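PDB 3D3U: 4-hydroxybutyrate CoA-transferase from Porphyromonas gingivalis, which probably transfers coenzyme A between acyl-CoA thioesters and carboxylates such as acetate. Local coordinates for residues M160-G164 / V281-P285; F241-M246 / G273-L277. The contacts are given in a common frame with arbitrary orientation. Numbering follows the deposited sequence.

Interaction 1 of 2, residues M160-G164 / V281-P285; sequences MPFIG and VNNNP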
loop_
_atom_site.group_PDB
_atom_site.type_symbol
_atom_site.label_atom_id
_atom_site.label_comp_id
_atom_site.label_asym_id
_atom_site.label_seq_id
_atom_site.Cartn_x
_atom_site.Cartn_y
_atom_site.Cartn_z
ATOM N N MET A 160 -10.390 12.078 10.897
ATOM C CA MET A 160 -9.664 11.724 9.627
ATOM C C MET A 160 -8.862 12.936 9.201
ATOM O O MET A 160 -9.454 13.991 9.055
ATOM C CB MET A 160 -10.630 11.354 8.467
ATOM C CG MET A 160 -9.891 11.022 7.163
ATOM S SD MET A 160 -8.747 9.555 7.316
ATOM C CE MET A 160 -9.837 8.205 7.520
ATOM N N PRO A 161 -7.551 12.821 9.025
ATOM C CA PRO A 161 -6.721 13.914 8.512
ATOM C C PRO A 161 -7.035 14.367 7.084
ATOM O O PRO A 161 -7.555 13.611 6.283
ATOM C CB PRO A 161 -5.303 13.301 8.507
ATOM C CG PRO A 161 -5.479 11.953 8.616
ATOM C CD PRO A 161 -6.727 11.649 9.323
ATOM N N PHE A 162 -6.652 15.580 6.777
ATOM C CA PHE A 162 -6.923 16.142 5.515
ATOM C C PHE A 162 -5.621 16.183 4.822
ATOM O O PHE A 162 -4.726 16.904 5.262
ATOM C CB PHE A 162 -7.419 17.592 5.671
ATOM C CG PHE A 162 -8.043 18.165 4.399
ATOM C CD1 PHE A 162 -7.249 18.767 3.408
ATOM C CD2 PHE A 162 -9.407 18.089 4.185
ATOM C CE1 PHE A 162 -7.793 19.285 2.243
ATOM C CE2 PHE A 162 -9.950 18.615 3.013
ATOM C CZ PHE A 162 -9.122 19.207 2.049
ATOM N N ILE A 163 -5.571 15.492 3.690
ATOM C CA ILE A 163 -4.409 15.369 2.836
ATOM C C ILE A 163 -4.825 15.582 1.375
ATOM O O ILE A 163 -5.935 15.166 0.915
ATOM C CB ILE A 163 -3.903 13.950 2.987
ATOM C CG1 ILE A 163 -3.739 13.603 4.455
ATOM C CG2 ILE A 163 -2.650 13.677 2.126
ATOM C CD1 ILE A 163 -3.144 12.310 4.548
ATOM N N GLY A 164 -3.907 16.155 0.615
ATOM C CA GLY A 164 -4.255 16.799 -0.648
ATOM C C GLY A 164 -3.752 15.937 -1.736
ATOM O O GLY A 164 -3.640 14.746 -1.522
ATOM N N VAL A 281 0.528 14.000 9.245
ATOM C CA VAL A 281 0.076 14.174 7.853
ATOM C C VAL A 281 -1.146 15.084 7.697
ATOM O O VAL A 281 -1.456 15.627 6.592
ATOM C CB VAL A 281 -0.093 12.839 7.145
ATOM C CG1 VAL A 281 1.230 12.013 7.373
ATOM C CG2 VAL A 281 -1.435 12.117 7.588
ATOM N N ASN A 282 -1.829 15.307 8.810
ATOM C CA ASN A 282 -2.976 16.136 8.707
ATOM C C ASN A 282 -2.549 17.512 8.218
ATOM O O ASN A 282 -1.671 18.130 8.784
ATOM C CB ASN A 282 -3.643 16.165 10.040
ATOM C CG ASN A 282 -4.992 16.820 9.988
ATOM O OD1 ASN A 282 -5.564 17.053 8.927
ATOM N ND2 ASN A 282 -5.525 17.121 11.160
ATOM N N ASN A 283 -3.133 17.936 7.097
ATOM C CA ASN A 283 -3.052 19.341 6.641
ATOM C C ASN A 283 -1.621 19.648 6.439
ATOM O O ASN A 283 -1.118 20.566 7.044
ATOM C CB ASN A 283 -3.556 20.304 7.710
ATOM C CG ASN A 283 -4.966 20.645 7.512
ATOM O OD1 ASN A 283 -5.356 21.062 6.424
ATOM N ND2 ASN A 283 -5.784 20.453 8.547
ATOM N N ASN A 284 -0.930 18.849 5.659
ATOM C CA ASN A 284 0.456 19.152 5.503
ATOM C C ASN A 284 0.750 19.225 3.993
ATOM O O ASN A 284 0.583 18.267 3.260
ATOM C CB ASN A 284 1.300 18.193 6.372
ATOM C CG ASN A 284 2.719 18.166 5.998
ATOM O OD1 ASN A 284 3.135 18.717 4.975
ATOM N ND2 ASN A 284 3.496 17.492 6.802
ATOM N N PRO A 285 1.147 20.407 3.555
ATOM C CA PRO A 285 1.367 20.694 2.155
ATOM C C PRO A 285 2.262 19.653 1.525
ATOM O O PRO A 285 2.152 19.340 0.401
ATOM C CB PRO A 285 2.177 22.019 2.193
ATOM C CG PRO A 285 1.759 22.680 3.467
ATOM C CD PRO A 285 1.498 21.557 4.408
#

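Interaction 2 of 2, residues F241-M246 / G273-L277; sequences FTDGVM and GSKEL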
loop_
_atom_site.group_PDB
_atom_site.type_symbol
_atom_site.label_atom_id
_atom_site.label_comp_id
_atom_site.label_asym_id
_atom_site.label_seq_id
_atom_site.Cartn_x
_atom_site.Cartn_y
_atom_site.Cartn_z
ATOM N N PHE A 241 3.057 4.297 3.142
ATOM C CA PHE A 241 4.155 4.501 4.033
ATOM C C PHE A 241 3.722 4.616 5.466
ATOM O O PHE A 241 2.490 4.804 5.722
ATOM C CB PHE A 241 5.053 5.675 3.589
ATOM C CG PHE A 241 4.440 6.981 3.748
ATOM C CD1 PHE A 241 3.963 7.651 2.641
ATOM C CD2 PHE A 241 4.253 7.525 5.011
ATOM C CE1 PHE A 241 3.281 8.926 2.769
ATOM C CE2 PHE A 241 3.601 8.806 5.176
ATOM C CZ PHE A 241 3.135 9.519 4.026
ATOM N N THR A 242 4.697 4.476 6.395
ATOM C CA THR A 242 4.395 4.573 7.876
ATOM C C THR A 242 5.214 5.666 8.566
ATOM O O THR A 242 5.821 6.563 7.933
ATOM C CB THR A 242 4.656 3.249 8.712
ATOM O OG1 THR A 242 4.558 2.052 7.926
ATOM C CG2 THR A 242 3.645 3.058 9.907
ATOM N N ASP A 243 5.298 5.511 9.879
ATOM C CA ASP A 243 6.076 6.408 10.726
ATOM C C ASP A 243 7.477 6.572 10.293
ATOM O O ASP A 243 8.032 7.545 10.650
ATOM C CB ASP A 243 6.077 5.940 12.162
ATOM C CG ASP A 243 4.685 5.801 12.732
ATOM O OD1 ASP A 243 4.523 6.187 13.921
ATOM O OD2 ASP A 243 3.701 5.316 12.081
ATOM N N GLY A 244 8.053 5.650 9.527
ATOM C CA GLY A 244 9.490 5.741 9.198
ATOM C C GLY A 244 9.768 6.950 8.343
ATOM O O GLY A 244 10.714 7.758 8.571
ATOM N N VAL A 245 8.859 7.118 7.390
ATOM C CA VAL A 245 8.906 8.260 6.475
ATOM C C VAL A 245 8.852 9.615 7.167
ATOM O O VAL A 245 9.521 10.564 6.689
ATOM C CB VAL A 245 7.790 8.152 5.415
ATOM C CG1 VAL A 245 7.804 9.354 4.413
ATOM C CG2 VAL A 245 8.046 6.883 4.651
ATOM N N MET A 246 8.040 9.704 8.241
ATOM C CA MET A 246 7.855 10.928 9.021
ATOM C C MET A 246 9.156 11.361 9.624
ATOM O O MET A 246 9.580 12.517 9.571
ATOM C CB MET A 246 6.778 10.725 10.108
ATOM C CG MET A 246 6.519 11.947 11.060
ATOM S SD MET A 246 5.163 11.539 12.119
ATOM C CE MET A 246 5.842 10.143 13.049
ATOM N N GLY A 273 -0.355 3.953 10.505
ATOM C CA GLY A 273 0.719 3.900 11.480
ATOM C C GLY A 273 0.201 4.425 12.775
ATOM O O GLY A 273 -0.958 4.175 13.179
ATOM N N SER A 274 1.026 5.178 13.461
ATOM C CA SER A 274 0.622 5.622 14.777
ATOM C C SER A 274 -0.226 6.959 14.692
ATOM O O SER A 274 -0.291 7.630 13.630
ATOM C CB SER A 274 1.902 5.855 15.563
ATOM O OG SER A 274 2.431 7.142 15.203
ATOM N N LYS A 275 -0.819 7.355 15.829
ATOM C CA LYS A 275 -1.502 8.587 15.950
ATOM C C LYS A 275 -0.564 9.713 15.601
ATOM O O LYS A 275 -0.983 10.689 14.987
ATOM C CB LYS A 275 -2.007 8.754 17.362
ATOM C CG LYS A 275 -3.003 9.956 17.517
ATOM C CD LYS A 275 -3.194 10.546 19.009
ATOM C CE LYS A 275 -3.668 12.053 19.020
ATOM N NZ LYS A 275 -4.619 12.023 17.786
ATOM N N GLU A 276 0.716 9.604 15.957
ATOM C CA GLU A 276 1.686 10.614 15.514
ATOM C C GLU A 276 1.701 10.775 13.990
ATOM O O GLU A 276 1.691 11.886 13.480
ATOM C CB GLU A 276 3.068 10.265 15.988
ATOM C CG GLU A 276 4.094 11.338 15.619
ATOM C CD GLU A 276 4.820 11.868 16.838
ATOM O OE1 GLU A 276 5.904 12.530 16.730
ATOM O OE2 GLU A 276 4.244 11.617 17.927
ATOM N N LEU A 277 1.734 9.664 13.251
ATOM C CA LEU A 277 1.638 9.743 11.802
ATOM C C LEU A 277 0.471 10.597 11.481
ATOM O O LEU A 277 0.627 11.624 10.775
ATOM C CB LEU A 277 1.389 8.382 11.188
ATOM C CG LEU A 277 2.345 7.984 10.088
ATOM C CD1 LEU A 277 1.869 6.810 9.371
ATOM C CD2 LEU A 277 2.520 9.072 9.098
#

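Interaction 1 of 2, residues M160-G164 / V281-P285
A loop and the end of a helix with the turn after it can be locked together by a few well-placed amides, and the meeting of 160-164 with 281-285 illustrates the principle. Met-160 turns away, its side chain lying against Gln-123 and Ser-125 of strand 119-125. The CA atoms come nearest at Pro-161 and Asn-282, 4.4 Å apart; CB of Pro-161 lies 3.6 Å from CB of Asn-282 and 4.1 Å from CG2 of Val-281. Phe-162 uses its backbone in both directions. Its N donates to OD1 of Asn-282 at 2.8 Å, nearly straight at 167°, while its O accepts from N of Asn-283 at 2.6 Å. The side chain leads away from 281-285, with Asn-283 OD1 4.1 Å from Phe-162 CB. Ile-163 returns to apolar contact, CD1 resting 3.5 Å from CG2 of Val-281, and Gly-164 pairs through its backbone with Cys-289 of strand 287-289. Asn-282 is the first residue past helix 275-281, and its OD1 takes the place of a backbone acceptor for Phe-162 N. With one bond from a side chain and one from the main chain, beside an apolar patch of proline, isoleucine and valine, both backbone polar groups of Phe-162 are met without strand pairing between the segments.

Interaction 2 of 2, residues F241-M246 / G273-L277
Both segments run from a loop into the first turn of a helix, 243-251 in one case and 275-281 in the other, and they approach at these beginnings: CA of Thr-242 lies 5.2 Å from CA of Gly-273, and CA of Asp-243 lies 5.7 Å from CA of Leu-277. The backbone angles of Gly-273 call for glycine, and a CB there would hit OD2 of Asp-243 and CG2 of Thr-242; CG2 sits 3.4 Å from the Gly-273 CA. The carboxylate of Asp-243 grips Ser-274 twice, accepting from its N through OD2 at 3.0 Å and from its OG through OD1 at 2.6 Å. Here the general device is the helix N-cap: Ser-274 precedes helix 275-281, and its OG accepts from N of Leu-277 at 3.3 Å, so the capping hydroxyl is itself tied to Asp-243. Leu-277 fills the space between, with CD1 3.6 Å from C of Thr-242 and CD2 4.1 Å from CE2 at the edge of the Phe-241 ring. Met-246 extends its CE to 3.3 Å from CG of Glu-276 and places its SD 4.0 Å from CA of Leu-277. The Glu-276 carboxylate forms a salt bridge with Arg-250 on helix 243-251.

The centres of the two contacts lie about 13 Å apart, on the same side of the chain's centre, and helix 275-281 joins them: interaction 2 engages its N-terminal end, interaction 1 its last residue and the loop that follows. Along the chain the order is 160-164, 241-246, 273-277, 281-285, so the shorter closure falls within the longer one. The loop ending this helix leads into strand 287-289, the neighbour of strand 164-165 at one margin of the mixed sheet. A segment from the N-terminal family region thus supplies an edge strand to the second sheet, while interaction 2 ties together successive helices that follow strands 235-237 and 266-268 of that sheet.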